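Local atomic coordinates of CurH (Lyngbya majuscula, PDB entry 3KG7), a protein that probably dehydrates the beta-hydroxyacyl intermediate of its polyketide synthase module to the unsaturated acyl chain during curacin biosynthesis. Residues R261-Q266 with N279-K284. Residues are numbered along the deposited sequence; the frame is centred on the assembly and turned at random.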
loop_
_atom_site.group_PDB
_atom_site.type_symbol
_atom_site.label_atom_id
_atom_site.label_comp_id
_atom_site.label_asym_id
_atom_site.label_seq_id
_atom_site.Cartn_x
_atom_site.Cartn_y
_atom_site.Cartn_z
ATOM N N ARG C 261 29.821 6.638 20.912
ATOM C CA ARG C 261 29.817 8.023 21.396
ATOM C C ARG C 261 28.397 8.559 21.316
ATOM O O ARG C 261 27.755 8.434 20.273
ATOM C CB ARG C 261 30.734 8.922 20.564
ATOM C CG ARG C 261 32.199 8.565 20.598
ATOM C CD ARG C 261 33.006 9.605 19.851
ATOM N NE ARG C 261 33.272 10.786 20.670
ATOM C CZ ARG C 261 34.382 10.975 21.384
ATOM N NH1 ARG C 261 35.348 10.064 21.390
ATOM N NH2 ARG C 261 34.531 12.082 22.097
ATOM N N SER C 262 27.905 9.150 22.402
ATOM C CA SER C 262 26.537 9.680 22.428
ATOM C C SER C 262 26.491 11.119 22.916
ATOM O O SER C 262 27.291 11.516 23.772
ATOM C CB SER C 262 25.635 8.824 23.316
ATOM O OG SER C 262 25.985 7.455 23.243
ATOM N N TYR C 263 25.547 11.892 22.379
ATOM C CA TYR C 263 25.371 13.292 22.790
ATOM C C TYR C 263 23.964 13.857 22.574
ATOM O O TYR C 263 23.083 13.185 22.036
ATOM C CB TYR C 263 26.456 14.215 22.186
ATOM C CG TYR C 263 26.645 14.141 20.683
ATOM C CD1 TYR C 263 27.401 13.117 20.100
ATOM C CD2 TYR C 263 26.102 15.117 19.845
ATOM C CE1 TYR C 263 27.585 13.051 18.712
ATOM C CE2 TYR C 263 26.284 15.062 18.456
ATOM C CZ TYR C 263 27.024 14.028 17.897
ATOM O OH TYR C 263 27.199 13.971 16.531
ATOM N N ASP C 264 23.771 15.096 23.019
ATOM C CA ASP C 264 22.476 15.778 22.962
ATOM C C ASP C 264 22.570 17.078 22.182
ATOM O O ASP C 264 23.584 17.776 22.244
ATOM C CB ASP C 264 21.980 16.078 24.378
ATOM C CG ASP C 264 21.825 14.833 25.204
ATOM O OD1 ASP C 264 21.264 13.842 24.684
ATOM O OD2 ASP C 264 22.281 14.838 26.367
ATOM N N ILE C 265 21.512 17.407 21.450
ATOM C CA ILE C 265 21.488 18.649 20.691
ATOM C C ILE C 265 20.180 19.378 20.924
ATOM O O ILE C 265 19.101 18.795 20.794
ATOM C CB ILE C 265 21.682 18.416 19.167
ATOM C CG1 ILE C 265 23.018 17.723 18.883
ATOM C CG2 ILE C 265 21.630 19.740 18.411
ATOM C CD1 ILE C 265 22.910 16.590 17.925
ATOM N N GLN C 266 20.285 20.658 21.266
ATOM C CA GLN C 266 19.120 21.530 21.399
ATOM C C GLN C 266 18.968 22.383 20.145
ATOM O O GLN C 266 19.919 23.023 19.697
ATOM C CB GLN C 266 19.234 22.437 22.628
ATOM C CG GLN C 266 19.850 21.784 23.868
ATOM C CD GLN C 266 18.972 20.714 24.517
ATOM O OE1 GLN C 266 19.466 19.885 25.284
ATOM N NE2 GLN C 266 17.675 20.731 24.216
ATOM N N ASN C 279 17.936 13.737 21.721
ATOM C CA ASN C 279 18.552 13.118 22.897
ATOM C C ASN C 279 19.153 11.747 22.621
ATOM O O ASN C 279 18.549 10.906 21.955
ATOM C CB ASN C 279 17.564 13.014 24.062
ATOM C CG ASN C 279 17.070 14.362 24.525
ATOM O OD1 ASN C 279 17.837 15.172 25.045
ATOM N ND2 ASN C 279 15.776 14.610 24.343
ATOM N N GLY C 280 20.349 11.533 23.153
ATOM C CA GLY C 280 21.025 10.250 23.036
ATOM C C GLY C 280 21.441 9.894 21.624
ATOM O O GLY C 280 21.422 8.720 21.256
ATOM N N PHE C 281 21.814 10.911 20.842
ATOM C CA PHE C 281 22.313 10.714 19.478
ATOM C C PHE C 281 23.611 9.915 19.511
ATOM O O PHE C 281 24.664 10.438 19.887
ATOM C CB PHE C 281 22.523 12.057 18.759
ATOM C CG PHE C 281 22.958 11.918 17.316
ATOM C CD1 PHE C 281 24.281 12.151 16.945
ATOM C CD2 PHE C 281 22.044 11.548 16.325
ATOM C CE1 PHE C 281 24.690 12.014 15.602
ATOM C CE2 PHE C 281 22.448 11.415 14.983
ATOM C CZ PHE C 281 23.771 11.650 14.625
ATOM N N THR C 282 23.528 8.649 19.115
ATOM C CA THR C 282 24.653 7.732 19.259
ATOM C C THR C 282 25.290 7.365 17.915
ATOM O O THR C 282 24.602 6.951 16.975
ATOM C CB THR C 282 24.230 6.459 20.018
ATOM O OG1 THR C 282 23.502 6.823 21.200
ATOM C CG2 THR C 282 25.448 5.639 20.414
ATOM N N VAL C 283 26.606 7.537 17.831
ATOM C CA VAL C 283 27.365 7.090 16.669
ATOM C C VAL C 283 28.218 5.879 17.043
ATOM O O VAL C 283 28.618 5.727 18.194
ATOM C CB VAL C 283 28.242 8.219 16.062
ATOM C CG1 VAL C 283 27.362 9.308 15.445
ATOM C CG2 VAL C 283 29.192 8.811 17.109
ATOM N N LYS C 284 28.471 5.008 16.073
ATOM C CA LYS C 284 29.340 3.855 16.291
ATOM C C LYS C 284 30.282 3.677 15.102
ATOM O O LYS C 284 29.914 3.967 13.956
ATOM C CB LYS C 284 28.516 2.585 16.533
ATOM C CG LYS C 284 29.322 1.391 17.048
ATOM C CD LYS C 284 28.465 0.137 17.194
ATOM C CE LYS C 284 28.202 -0.530 15.849
ATOM N NZ LYS C 284 27.525 -1.846 16.004
#
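Strands 260-268 and 274-286 form an antiparallel beta hairpin of the double hotdog fold, with a G1 beta bulge where G280 and F281 both face Y263. R261 and V283 make a hydrogen-bonded pair, with V283 N to R261 O at 2.8 Å nearly along the C=O axis. Y263 and F281 make the next one. F281 N meets Y263 O in the carbonyl plane at 2.9 Å, whereas Y263 N sits above the plane of the F281 carbonyl.

The side chains of Y263 and F281 run side by side on one face of the hairpin. Y263 holds CG between backbone N and carbonyl carbon (chi1 52°), which lays its ring alongside F281. F281 has CG anti to its backbone N and turns its ring edge toward the Y263 face in an offset edge-to-face pair, planes 70° apart. F281 CD1 comes within 3.5 Å of Y263 CZ.

On the other face, S262 OG gives T282 OG1 a weak hydrogen bond. T282 OG1 donates to G280 O at 2.8 Å. In the bulge, G280 has positive phi (67°), which favours glycine. Its N-H points almost straight at D264 OD1, 2.9 Å from G280 N.

Further out, P228 and V231 of strand 225-236 also touch F281. Y263 OH hydrogen-bonds to T209 O. A leucine here would lose the ring pair and that bond, and would probably leave F281 less firmly packed. The same hydroxyl oxygen, Y263 OH, lies at the F281 ring edge, 3.3 Å from F281 CE1.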